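Local structure of mediator of RNA polymerase II transcription subunit 18 (Schizosaccharomyces pombe, 3C0T) at residues Q2-L7 with T171-A176; D27-I32 with Q127-F132; L33-V38 with S60-H65; V138-T143 with W165-Y170. The protein serves as a component of Mediator, the coactivator complex that carries signals from gene-specific regulatory proteins to the RNA polymerase II transcription machinery. One frame throughout, in Å; residues are numbered along the deposited sequence.

All four contacts are antiparallel strand pairings in one curled sheet that closes into a barrel. The centre of contact 4 lies nearest the chain centre, about 7 Å away. All four are partly buried, but contacts 1, 2 and 3 include exposed residues and contact 4 has none. Contacts 1 and 4 share strand 165-173, whereas contacts 2 and 3 share strand 27-41. Chemistry follows place: contact 1 sets a glutamate beside a histidine on one face and aliphatic side chains under a helix on the other, contact 4 is rich in aromatic and aliphatic packing, contact 2 adds a lysine-glutamate pair and a bulge, and contact 3 weakens at one end. R139 salt-bridges contact 4 to contacts 2 and 3.

Contact 1 of 4, residues Q2-L7 with T171-A176; sequences QELYLL and THVADA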
# COMPACT_ATOMS: atom_id res chain seq x y z
N GLN A 2 -8.55 -11.43 -5.25
CA GLN A 2 -9.33 -10.71 -4.26
C GLN A 2 -8.50 -10.39 -3.01
O GLN A 2 -7.86 -11.27 -2.44
CB GLN A 2 -10.54 -11.56 -3.86
CG GLN A 2 -11.86 -10.81 -3.75
CD GLN A 2 -12.34 -10.26 -5.08
OE1 GLN A 2 -12.33 -10.96 -6.09
NE2 GLN A 2 -12.77 -9.01 -5.09
N GLU A 3 -8.52 -9.12 -2.60
CA GLU A 3 -7.79 -8.72 -1.40
C GLU A 3 -8.77 -8.43 -0.26
O GLU A 3 -9.62 -7.55 -0.38
CB GLU A 3 -6.93 -7.48 -1.66
CG GLU A 3 -6.20 -6.99 -0.40
CD GLU A 3 -5.27 -5.80 -0.66
OE1 GLU A 3 -4.33 -5.94 -1.46
OE2 GLU A 3 -5.49 -4.73 -0.04
N LEU A 4 -8.65 -9.17 0.83
CA LEU A 4 -9.49 -8.94 2.01
C LEU A 4 -8.57 -8.17 2.96
O LEU A 4 -7.40 -8.54 3.13
CB LEU A 4 -9.96 -10.26 2.62
CG LEU A 4 -10.86 -11.11 1.72
CD1 LEU A 4 -10.00 -11.86 0.68
CD2 LEU A 4 -11.66 -12.12 2.55
N TYR A 5 -9.07 -7.10 3.57
CA TYR A 5 -8.20 -6.30 4.41
C TYR A 5 -8.87 -5.53 5.54
O TYR A 5 -10.08 -5.46 5.63
CB TYR A 5 -7.48 -5.29 3.52
CG TYR A 5 -8.45 -4.28 2.94
CD1 TYR A 5 -8.73 -3.09 3.62
CD2 TYR A 5 -9.14 -4.56 1.76
CE1 TYR A 5 -9.68 -2.20 3.14
CE2 TYR A 5 -10.10 -3.67 1.26
CZ TYR A 5 -10.37 -2.49 1.96
OH TYR A 5 -11.33 -1.62 1.51
N LEU A 6 -8.02 -4.93 6.37
CA LEU A 6 -8.45 -4.10 7.49
C LEU A 6 -7.44 -2.98 7.55
O LEU A 6 -6.25 -3.19 7.26
CB LEU A 6 -8.43 -4.88 8.80
CG LEU A 6 -9.53 -5.94 8.95
CD1 LEU A 6 -9.34 -6.70 10.25
CD2 LEU A 6 -10.90 -5.26 8.91
N LEU A 7 -7.89 -1.78 7.90
CA LEU A 7 -7.01 -0.63 7.97
C LEU A 7 -7.07 0.04 9.34
O LEU A 7 -8.11 0.04 10.00
CB LEU A 7 -7.35 0.37 6.88
CG LEU A 7 -6.82 0.12 5.47
CD1 LEU A 7 -7.42 1.13 4.52
CD2 LEU A 7 -5.30 0.24 5.45
N THR A 171 -4.86 -10.15 3.07
CA THR A 171 -4.56 -11.47 2.58
C THR A 171 -5.19 -11.55 1.20
O THR A 171 -6.16 -10.84 0.91
CB THR A 171 -5.13 -12.57 3.49
OG1 THR A 171 -4.64 -13.84 3.03
CG2 THR A 171 -6.65 -12.57 3.48
N HIS A 172 -4.63 -12.38 0.33
CA HIS A 172 -5.14 -12.51 -1.02
C HIS A 172 -5.76 -13.88 -1.30
O HIS A 172 -5.25 -14.91 -0.85
CB HIS A 172 -4.01 -12.28 -2.04
CG HIS A 172 -3.48 -10.89 -2.04
ND1 HIS A 172 -4.25 -9.79 -2.35
CD2 HIS A 172 -2.23 -10.41 -1.80
CE1 HIS A 172 -3.51 -8.70 -2.29
NE2 HIS A 172 -2.28 -9.05 -1.96
N VAL A 173 -6.86 -13.87 -2.04
CA VAL A 173 -7.56 -15.09 -2.43
C VAL A 173 -7.61 -15.10 -3.95
O VAL A 173 -8.25 -14.24 -4.57
CB VAL A 173 -8.99 -15.14 -1.86
CG1 VAL A 173 -9.70 -16.39 -2.35
CG2 VAL A 173 -8.95 -15.11 -0.33
N ALA A 174 -6.92 -16.06 -4.55
CA ALA A 174 -6.84 -16.19 -6.01
C ALA A 174 -8.19 -16.23 -6.74
O ALA A 174 -8.42 -15.48 -7.68
CB ALA A 174 -6.02 -17.42 -6.38
N ASP A 175 -9.07 -17.11 -6.28
CA ASP A 175 -10.38 -17.28 -6.91
C ASP A 175 -11.51 -16.78 -6.02
O ASP A 175 -11.77 -17.34 -4.96
CB ASP A 175 -10.60 -18.76 -7.24
CG ASP A 175 -11.93 -19.03 -7.92
OD1 ASP A 175 -12.27 -20.22 -8.09
OD2 ASP A 175 -12.63 -18.06 -8.28
N ALA A 176 -12.19 -15.73 -6.46
CA ALA A 176 -13.30 -15.16 -5.70
C ALA A 176 -14.43 -16.17 -5.54
O ALA A 176 -15.22 -16.09 -4.60
CB ALA A 176 -13.81 -13.90 -6.39
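Q2 and V173 are joined by two backbone hydrogen bonds, Q2 N to V173 O at 2.9 Å and V173 N to Q2 O at 2.8 Å. L4 and T171 form the second such pair, with L4 N to T171 O and T171 N to L4 O both 3.0 Å. Between them E3 and H172 face each other as a non-hydrogen-bonded pair, and their side chains run side by side in the same direction. E3 has CG anti to the backbone N (chi1 177°), and its extended chain brings OE1 to within 3.0 Å of H172 CE1 at the rim of the imidazole. The carboxylate and the ring are turned 57° apart. Glutamate suits this place because its other oxygen, OE2, makes a salt bridge with R97 on strand 95-104. An alanine at E3 would probably leave R97 without this anionic mate and open a gap beside the H172 ring. H172 ND1, buried here, finds no polar partner in the model. On the other face, the aliphatic contact is L4 CD1 with V173 CG2, 3.6 Å; helix 179-196 packs on L4, T171 and V173. A176, past the end of its strand, brings CB to 3.3 Å from Q2 OE1. The antiparallel pairing of the first strand with the last closes the curled sheet into a barrel, with helix 179-196 packed against the face that carries L4.

Contact 2 of 4, residues D27-I32 with Q127-F132; sequences DGPKTI and QGLEYF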
# COMPACT_ATOMS: atom_id res chain seq x y z
N ASP A 27 4.99 -12.63 13.60
CA ASP A 27 6.24 -13.07 13.01
C ASP A 27 6.75 -11.92 12.13
O ASP A 27 5.96 -11.13 11.59
CB ASP A 27 6.05 -14.33 12.17
CG ASP A 27 5.70 -15.56 13.02
OD1 ASP A 27 6.16 -15.64 14.19
OD2 ASP A 27 4.98 -16.45 12.51
N GLY A 28 8.07 -11.84 11.98
CA GLY A 28 8.65 -10.78 11.18
C GLY A 28 9.49 -9.91 12.10
O GLY A 28 9.87 -10.36 13.18
N PRO A 29 9.76 -8.65 11.73
CA PRO A 29 9.31 -8.01 10.49
C PRO A 29 10.38 -8.00 9.41
O PRO A 29 11.51 -8.42 9.63
CB PRO A 29 9.00 -6.60 10.96
CG PRO A 29 10.16 -6.34 11.89
CD PRO A 29 10.35 -7.66 12.65
N LYS A 30 10.00 -7.52 8.24
CA LYS A 30 10.94 -7.38 7.14
C LYS A 30 10.73 -5.94 6.70
O LYS A 30 9.60 -5.45 6.71
CB LYS A 30 10.63 -8.37 6.00
CG LYS A 30 9.60 -7.90 4.99
CD LYS A 30 9.43 -8.95 3.88
CE LYS A 30 8.39 -8.51 2.85
NZ LYS A 30 8.06 -9.60 1.88
N THR A 31 11.81 -5.24 6.35
CA THR A 31 11.67 -3.86 5.95
C THR A 31 10.98 -3.76 4.61
O THR A 31 11.07 -4.67 3.78
CB THR A 31 13.02 -3.13 5.84
OG1 THR A 31 13.79 -3.70 4.78
CG2 THR A 31 13.80 -3.26 7.13
N ILE A 32 10.30 -2.65 4.41
CA ILE A 32 9.59 -2.36 3.18
C ILE A 32 10.05 -0.98 2.69
O ILE A 32 9.99 0.00 3.44
CB ILE A 32 8.06 -2.27 3.41
CG1 ILE A 32 7.48 -3.65 3.77
CG2 ILE A 32 7.39 -1.65 2.20
CD1 ILE A 32 7.59 -4.70 2.67
N GLN A 127 7.49 3.46 2.97
CA GLN A 127 8.48 3.11 3.96
C GLN A 127 7.75 2.40 5.10
O GLN A 127 6.77 2.93 5.63
CB GLN A 127 9.12 4.39 4.51
CG GLN A 127 9.98 4.19 5.75
CD GLN A 127 10.17 5.49 6.54
OE1 GLN A 127 11.28 5.81 6.96
NE2 GLN A 127 9.09 6.23 6.75
N GLY A 128 8.22 1.22 5.50
CA GLY A 128 7.55 0.53 6.58
C GLY A 128 8.09 -0.84 6.92
O GLY A 128 9.15 -1.25 6.44
N LEU A 129 7.33 -1.54 7.77
CA LEU A 129 7.68 -2.88 8.22
C LEU A 129 6.55 -3.83 7.88
O LEU A 129 5.38 -3.44 7.83
CB LEU A 129 7.91 -2.88 9.74
CG LEU A 129 9.18 -2.19 10.23
CD1 LEU A 129 9.16 -2.05 11.76
CD2 LEU A 129 10.38 -3.00 9.77
N GLU A 130 6.90 -5.09 7.65
CA GLU A 130 5.89 -6.07 7.32
C GLU A 130 6.02 -7.28 8.22
O GLU A 130 7.12 -7.81 8.43
CB GLU A 130 6.02 -6.49 5.86
CG GLU A 130 4.71 -6.86 5.23
CD GLU A 130 4.80 -7.02 3.72
OE1 GLU A 130 5.51 -7.94 3.27
OE2 GLU A 130 4.15 -6.22 2.99
N TYR A 131 4.89 -7.70 8.79
CA TYR A 131 4.84 -8.86 9.66
C TYR A 131 3.90 -9.89 9.04
O TYR A 131 3.25 -9.62 8.03
CB TYR A 131 4.31 -8.47 11.04
CG TYR A 131 5.22 -7.58 11.85
CD1 TYR A 131 5.25 -6.20 11.66
CD2 TYR A 131 6.04 -8.13 12.84
CE1 TYR A 131 6.06 -5.38 12.45
CE2 TYR A 131 6.86 -7.32 13.63
CZ TYR A 131 6.86 -5.95 13.43
OH TYR A 131 7.63 -5.15 14.25
N PHE A 132 3.84 -11.09 9.64
CA PHE A 132 2.98 -12.16 9.13
C PHE A 132 2.43 -12.98 10.29
O PHE A 132 3.11 -13.16 11.31
CB PHE A 132 3.76 -13.10 8.20
CG PHE A 132 4.79 -12.41 7.35
CD1 PHE A 132 6.03 -12.06 7.89
CD2 PHE A 132 4.50 -12.06 6.03
CE1 PHE A 132 6.98 -11.34 7.12
CE2 PHE A 132 5.44 -11.35 5.24
CZ PHE A 132 6.68 -10.98 5.79
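D27 and F132, K30 and E130, and I32 and G128 are three antiparallel pairs, each held by two backbone hydrogen bonds. G28 and P29 lie opposite the single residue Y131, which shifts the register by one. G28 suits the distortion because its backbone angles (phi 116°, psi -158°) would jam a CB against the preceding carbonyl oxygen, and the peptide bond leading into P29 is cis.

The charged contact is on the K30 face, where K30 and E130 run side by side. K30 CG sits between the backbone N and the carbonyl carbon (chi1 85°), and the extended remainder of the chain carries NZ to a salt bridge with E130 OE1 at 3.3 Å. E130 OE2 is engaged elsewhere, in a salt bridge with R139, so the carboxylate lies between two cations and is likely to stay ionised. Y131 OH is hydrogen-bonded to S23 OG of helix 15-25.

Apolar contacts occupy both faces. P29 CB lies over the centre of the Y131 ring, 3.3 Å above its plane, in a CH-pi contact, while P29 CG meets L129 CD2 at 4.0 Å. On the K30 side, K30 CD meets the edge of the F132 ring, 3.9 Å from CZ, and I32 CG1 rests 3.8 Å from E130 CB. Two residues set against one form a beta bulge, here built on a glycine and a cis-proline.

Contact 3 of 4, residues L33-V38 with S60-H65; sequences LEFWVV and SNIESH
L33, E34 and F35 meet S60-E63 where strand 27-41 pairs antiparallel with strand 56-61, near the end of the regular pairing. F35 and S60 form the regular hydrogen-bonded pair, with F35 N to S60 O at 2.8 Å, nearly straight at 170°, and S60 N to F35 O at 2.9 Å. E34 and N61 follow as a non-hydrogen-bonded pair. Past them the ladder loses its regularity: L33 O receives weak hydrogen bonds from I62 N, at 3.1 Å, and from E63 N, at 3.4 Å.

Apolar side chains take over there. I62 holds CG1 between its own backbone N and carbonyl carbon (chi1 49°), which places CG1 3.6 Å from L33 CG. Its other branch, CG2, lies 3.8 Å from F35 CB, and CD1 comes to the edge of the F35 ring. A branched isoleucine suits the spot because it can touch both residues at once. An alanine at I62 would probably open a gap between L33 and F35, leaving L33 without its apolar partner beside the weak bonds to its carbonyl.

On the sheet face opposite F35, W36 NE1 donates to E34 OE1 at 3.0 Å. That oxygen, met by the indole from above the carboxylate plane, also makes a salt bridge with R139 of strand 136-146. Around the contact, W72 meets the F35 ring, I152 touches I62, W78 of strand 78-83 touches S60, and strand 118-133 flanks the other edge of strand 27-41.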
# COMPACT_ATOMS: atom_id res chain seq x y z
N LEU A 33 10.52 -0.91 1.45
CA LEU A 33 10.89 0.36 0.85
C LEU A 33 10.58 0.20 -0.64
O LEU A 33 11.34 -0.43 -1.37
CB LEU A 33 12.37 0.69 1.05
CG LEU A 33 12.66 2.15 0.68
CD1 LEU A 33 11.98 3.07 1.70
CD2 LEU A 33 14.16 2.42 0.67
N GLU A 34 9.45 0.76 -1.06
CA GLU A 34 9.00 0.65 -2.45
C GLU A 34 8.80 1.99 -3.15
O GLU A 34 8.42 2.98 -2.52
CB GLU A 34 7.67 -0.12 -2.50
CG GLU A 34 7.65 -1.41 -1.69
CD GLU A 34 6.25 -1.98 -1.50
OE1 GLU A 34 5.27 -1.20 -1.39
OE2 GLU A 34 6.12 -3.22 -1.43
N PHE A 35 9.05 2.01 -4.45
CA PHE A 35 8.84 3.21 -5.24
C PHE A 35 7.63 2.90 -6.12
O PHE A 35 7.63 1.92 -6.87
CB PHE A 35 10.05 3.51 -6.12
CG PHE A 35 10.12 4.94 -6.59
CD1 PHE A 35 11.00 5.84 -6.00
CD2 PHE A 35 9.27 5.40 -7.59
CE1 PHE A 35 11.03 7.19 -6.39
CE2 PHE A 35 9.29 6.74 -7.99
CZ PHE A 35 10.18 7.63 -7.39
N TRP A 36 6.59 3.72 -6.01
CA TRP A 36 5.37 3.53 -6.79
C TRP A 36 5.16 4.67 -7.77
O TRP A 36 5.29 5.84 -7.40
CB TRP A 36 4.13 3.49 -5.88
CG TRP A 36 4.00 2.27 -5.04
CD1 TRP A 36 4.63 2.01 -3.86
CD2 TRP A 36 3.17 1.13 -5.32
NE1 TRP A 36 4.24 0.79 -3.38
CE2 TRP A 36 3.35 0.22 -4.25
CE3 TRP A 36 2.30 0.78 -6.36
CZ2 TRP A 36 2.69 -1.01 -4.19
CZ3 TRP A 36 1.64 -0.45 -6.30
CH2 TRP A 36 1.84 -1.33 -5.22
N VAL A 37 4.85 4.32 -9.01
CA VAL A 37 4.55 5.33 -10.03
C VAL A 37 3.20 4.89 -10.61
O VAL A 37 3.02 3.72 -10.97
CB VAL A 37 5.64 5.40 -11.15
CG1 VAL A 37 7.02 5.28 -10.53
CG2 VAL A 37 5.42 4.32 -12.18
N VAL A 38 2.26 5.82 -10.67
CA VAL A 38 0.93 5.50 -11.17
C VAL A 38 0.67 6.15 -12.53
O VAL A 38 1.01 7.31 -12.74
CB VAL A 38 -0.13 5.96 -10.15
CG1 VAL A 38 -1.52 5.58 -10.63
CG2 VAL A 38 0.16 5.33 -8.79
N SER A 60 8.28 -0.85 -7.56
CA SER A 60 9.64 -1.33 -7.63
C SER A 60 10.19 -1.40 -6.21
O SER A 60 10.04 -0.46 -5.43
CB SER A 60 10.50 -0.38 -8.46
OG SER A 60 11.87 -0.68 -8.28
N ASN A 61 10.81 -2.52 -5.88
CA ASN A 61 11.41 -2.67 -4.56
C ASN A 61 12.76 -1.97 -4.60
O ASN A 61 13.73 -2.50 -5.15
CB ASN A 61 11.57 -4.16 -4.23
CG ASN A 61 12.20 -4.39 -2.87
OD1 ASN A 61 12.32 -5.53 -2.41
ND2 ASN A 61 12.60 -3.31 -2.21
N ILE A 62 12.84 -0.78 -4.03
CA ILE A 62 14.11 -0.05 -4.04
C ILE A 62 15.02 -0.44 -2.91
O ILE A 62 16.14 0.04 -2.80
CB ILE A 62 13.88 1.48 -4.04
CG1 ILE A 62 12.90 1.88 -2.94
CG2 ILE A 62 13.38 1.92 -5.40
CD1 ILE A 62 12.61 3.37 -2.91
N GLU A 63 14.54 -1.34 -2.06
CA GLU A 63 15.32 -1.84 -0.94
C GLU A 63 16.53 -2.58 -1.51
O GLU A 63 17.54 -2.75 -0.83
CB GLU A 63 14.45 -2.78 -0.09
CG GLU A 63 15.20 -3.64 0.92
CD GLU A 63 15.97 -2.84 1.94
OE1 GLU A 63 16.44 -3.44 2.92
OE2 GLU A 63 16.12 -1.61 1.76
N SER A 64 16.41 -2.99 -2.77
CA SER A 64 17.47 -3.71 -3.47
C SER A 64 18.06 -2.87 -4.61
O SER A 64 18.07 -3.29 -5.77
CB SER A 64 16.93 -5.03 -4.05
OG SER A 64 15.97 -4.78 -5.07
N HIS A 65 18.54 -1.68 -4.26
CA HIS A 65 19.13 -0.76 -5.24
C HIS A 65 20.21 0.12 -4.65
O HIS A 65 20.25 0.36 -3.43
CB HIS A 65 18.06 0.15 -5.85
CG HIS A 65 17.34 -0.44 -7.01
ND1 HIS A 65 17.97 -0.82 -8.17
CD2 HIS A 65 16.02 -0.72 -7.19
CE1 HIS A 65 17.09 -1.31 -9.02
NE2 HIS A 65 15.89 -1.26 -8.45

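Contact 4 of 4, residues V138-T143 with W165-Y170; sequences VRIYQT and WILHVY
Y141 sets its CG between the backbone N and the carbonyl carbon (chi1 69°), and its ring lies against I166, whose CB sits 3.7 Å above the plane, offset toward the rim. I166 CG2 reaches Y141 CE1 at 3.6 Å. Q142 has CG anti to the backbone N (chi1 -152°) and an extended chain that crosses one face of the W165 indole obliquely. Q142 CB makes a CH-pi contact with the six-membered ring, and NE2 lies 3.4 Å above the indole plane, offset toward the rim, the amide tilted 30° from it. F15 also stacks on W165.

Backbone bonds fix this register: R139 pairs with H168 through R139 N to H168 O, 2.8 Å, and H168 N to R139 O, 2.7 Å; Y141 and I166 pair likewise. On the face away from R139 and Y141, V138 CG2 meets L167 CD2 at 3.7 Å; I140 CG1 touches W165 CB at 3.9 Å. Beta-branched V138 and I140 suit an extended chain, and helix 179-196 covers V169.

R139 is salt-bridged to E34 and E130, whereas Y141, T143 and I166 touch apolar side chains of another protein, consistent with a charged cluster beside an apolar patch for that partner.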
# COMPACT_ATOMS: atom_id res chain seq x y z
N VAL A 138 0.61 -8.07 7.78
CA VAL A 138 0.29 -6.83 8.44
C VAL A 138 1.45 -5.89 8.20
O VAL A 138 2.58 -6.14 8.62
CB VAL A 138 -0.00 -7.03 9.94
CG1 VAL A 138 0.68 -8.27 10.41
CG2 VAL A 138 0.42 -5.82 10.73
N ARG A 139 1.15 -4.82 7.48
CA ARG A 139 2.14 -3.82 7.12
C ARG A 139 1.87 -2.50 7.84
O ARG A 139 0.72 -2.04 7.90
CB ARG A 139 2.10 -3.63 5.59
CG ARG A 139 2.91 -2.47 5.06
CD ARG A 139 2.70 -2.27 3.56
NE ARG A 139 3.29 -3.34 2.75
CZ ARG A 139 3.73 -3.17 1.51
NH1 ARG A 139 3.64 -1.97 0.93
NH2 ARG A 139 4.29 -4.18 0.85
N ILE A 140 2.91 -1.91 8.42
CA ILE A 140 2.78 -0.62 9.08
C ILE A 140 3.72 0.27 8.27
O ILE A 140 4.92 0.01 8.19
CB ILE A 140 3.18 -0.69 10.59
CG1 ILE A 140 2.95 0.67 11.25
CG2 ILE A 140 4.60 -1.17 10.75
CD1 ILE A 140 3.00 0.62 12.77
N TYR A 141 3.17 1.31 7.66
CA TYR A 141 3.98 2.15 6.79
C TYR A 141 3.64 3.62 6.76
O TYR A 141 2.64 4.07 7.30
CB TYR A 141 3.89 1.64 5.35
CG TYR A 141 2.53 1.85 4.72
CD1 TYR A 141 1.48 0.96 4.96
CD2 TYR A 141 2.28 2.94 3.89
CE1 TYR A 141 0.22 1.15 4.38
CE2 TYR A 141 1.02 3.14 3.31
CZ TYR A 141 -0.00 2.24 3.56
OH TYR A 141 -1.25 2.43 2.98
N GLN A 142 4.50 4.36 6.07
CA GLN A 142 4.34 5.79 5.90
C GLN A 142 4.52 6.06 4.42
O GLN A 142 5.36 5.42 3.77
CB GLN A 142 5.42 6.51 6.71
CG GLN A 142 5.01 7.89 7.18
CD GLN A 142 5.84 8.34 8.35
OE1 GLN A 142 7.06 8.54 8.23
NE2 GLN A 142 5.19 8.50 9.50
N THR A 143 3.73 6.96 3.85
CA THR A 143 3.92 7.24 2.43
C THR A 143 4.71 8.54 2.29
O THR A 143 4.34 9.58 2.85
CB THR A 143 2.57 7.24 1.65
OG1 THR A 143 2.19 8.57 1.31
CG2 THR A 143 1.48 6.59 2.46
N TRP A 165 1.33 6.65 11.00
CA TRP A 165 1.74 5.47 10.25
C TRP A 165 0.44 4.75 9.92
O TRP A 165 -0.51 4.80 10.71
CB TRP A 165 2.62 4.56 11.09
CG TRP A 165 4.00 5.09 11.29
CD1 TRP A 165 4.39 6.05 12.18
CD2 TRP A 165 5.19 4.68 10.59
NE1 TRP A 165 5.74 6.27 12.08
CE2 TRP A 165 6.26 5.45 11.11
CE3 TRP A 165 5.45 3.75 9.58
CZ2 TRP A 165 7.58 5.31 10.66
CZ3 TRP A 165 6.77 3.61 9.13
CH2 TRP A 165 7.81 4.39 9.66
N ILE A 166 0.39 4.10 8.77
CA ILE A 166 -0.80 3.37 8.38
C ILE A 166 -0.59 1.90 8.65
O ILE A 166 0.47 1.34 8.35
CB ILE A 166 -1.12 3.59 6.88
CG1 ILE A 166 -1.49 5.05 6.63
CG2 ILE A 166 -2.26 2.66 6.43
CD1 ILE A 166 -1.76 5.38 5.18
N LEU A 167 -1.60 1.27 9.25
CA LEU A 167 -1.56 -0.16 9.56
C LEU A 167 -2.51 -0.84 8.59
O LEU A 167 -3.72 -0.65 8.67
CB LEU A 167 -2.03 -0.43 10.99
CG LEU A 167 -1.05 -1.11 11.96
CD1 LEU A 167 -1.82 -1.60 13.17
CD2 LEU A 167 -0.36 -2.30 11.31
N HIS A 168 -1.96 -1.63 7.67
CA HIS A 168 -2.76 -2.33 6.67
C HIS A 168 -2.63 -3.84 6.83
O HIS A 168 -1.53 -4.40 6.68
CB HIS A 168 -2.31 -1.90 5.27
CG HIS A 168 -3.12 -2.49 4.15
ND1 HIS A 168 -2.82 -2.27 2.82
CD2 HIS A 168 -4.21 -3.29 4.16
CE1 HIS A 168 -3.69 -2.91 2.06
NE2 HIS A 168 -4.55 -3.53 2.85
N VAL A 169 -3.74 -4.51 7.13
CA VAL A 169 -3.74 -5.96 7.30
C VAL A 169 -4.50 -6.56 6.12
O VAL A 169 -5.62 -6.14 5.82
CB VAL A 169 -4.43 -6.38 8.61
CG1 VAL A 169 -4.29 -7.89 8.81
CG2 VAL A 169 -3.80 -5.63 9.79
N TYR A 170 -3.89 -7.53 5.45
CA TYR A 170 -4.54 -8.12 4.29
C TYR A 170 -4.10 -9.53 3.96
O TYR A 170 -3.11 -10.04 4.49
CB TYR A 170 -4.28 -7.25 3.05
CG TYR A 170 -2.81 -7.14 2.68
CD1 TYR A 170 -1.97 -6.23 3.31
CD2 TYR A 170 -2.25 -7.99 1.72
CE1 TYR A 170 -0.60 -6.17 3.01
CE2 TYR A 170 -0.89 -7.95 1.42
CZ TYR A 170 -0.07 -7.04 2.07
OH TYR A 170 1.29 -7.02 1.80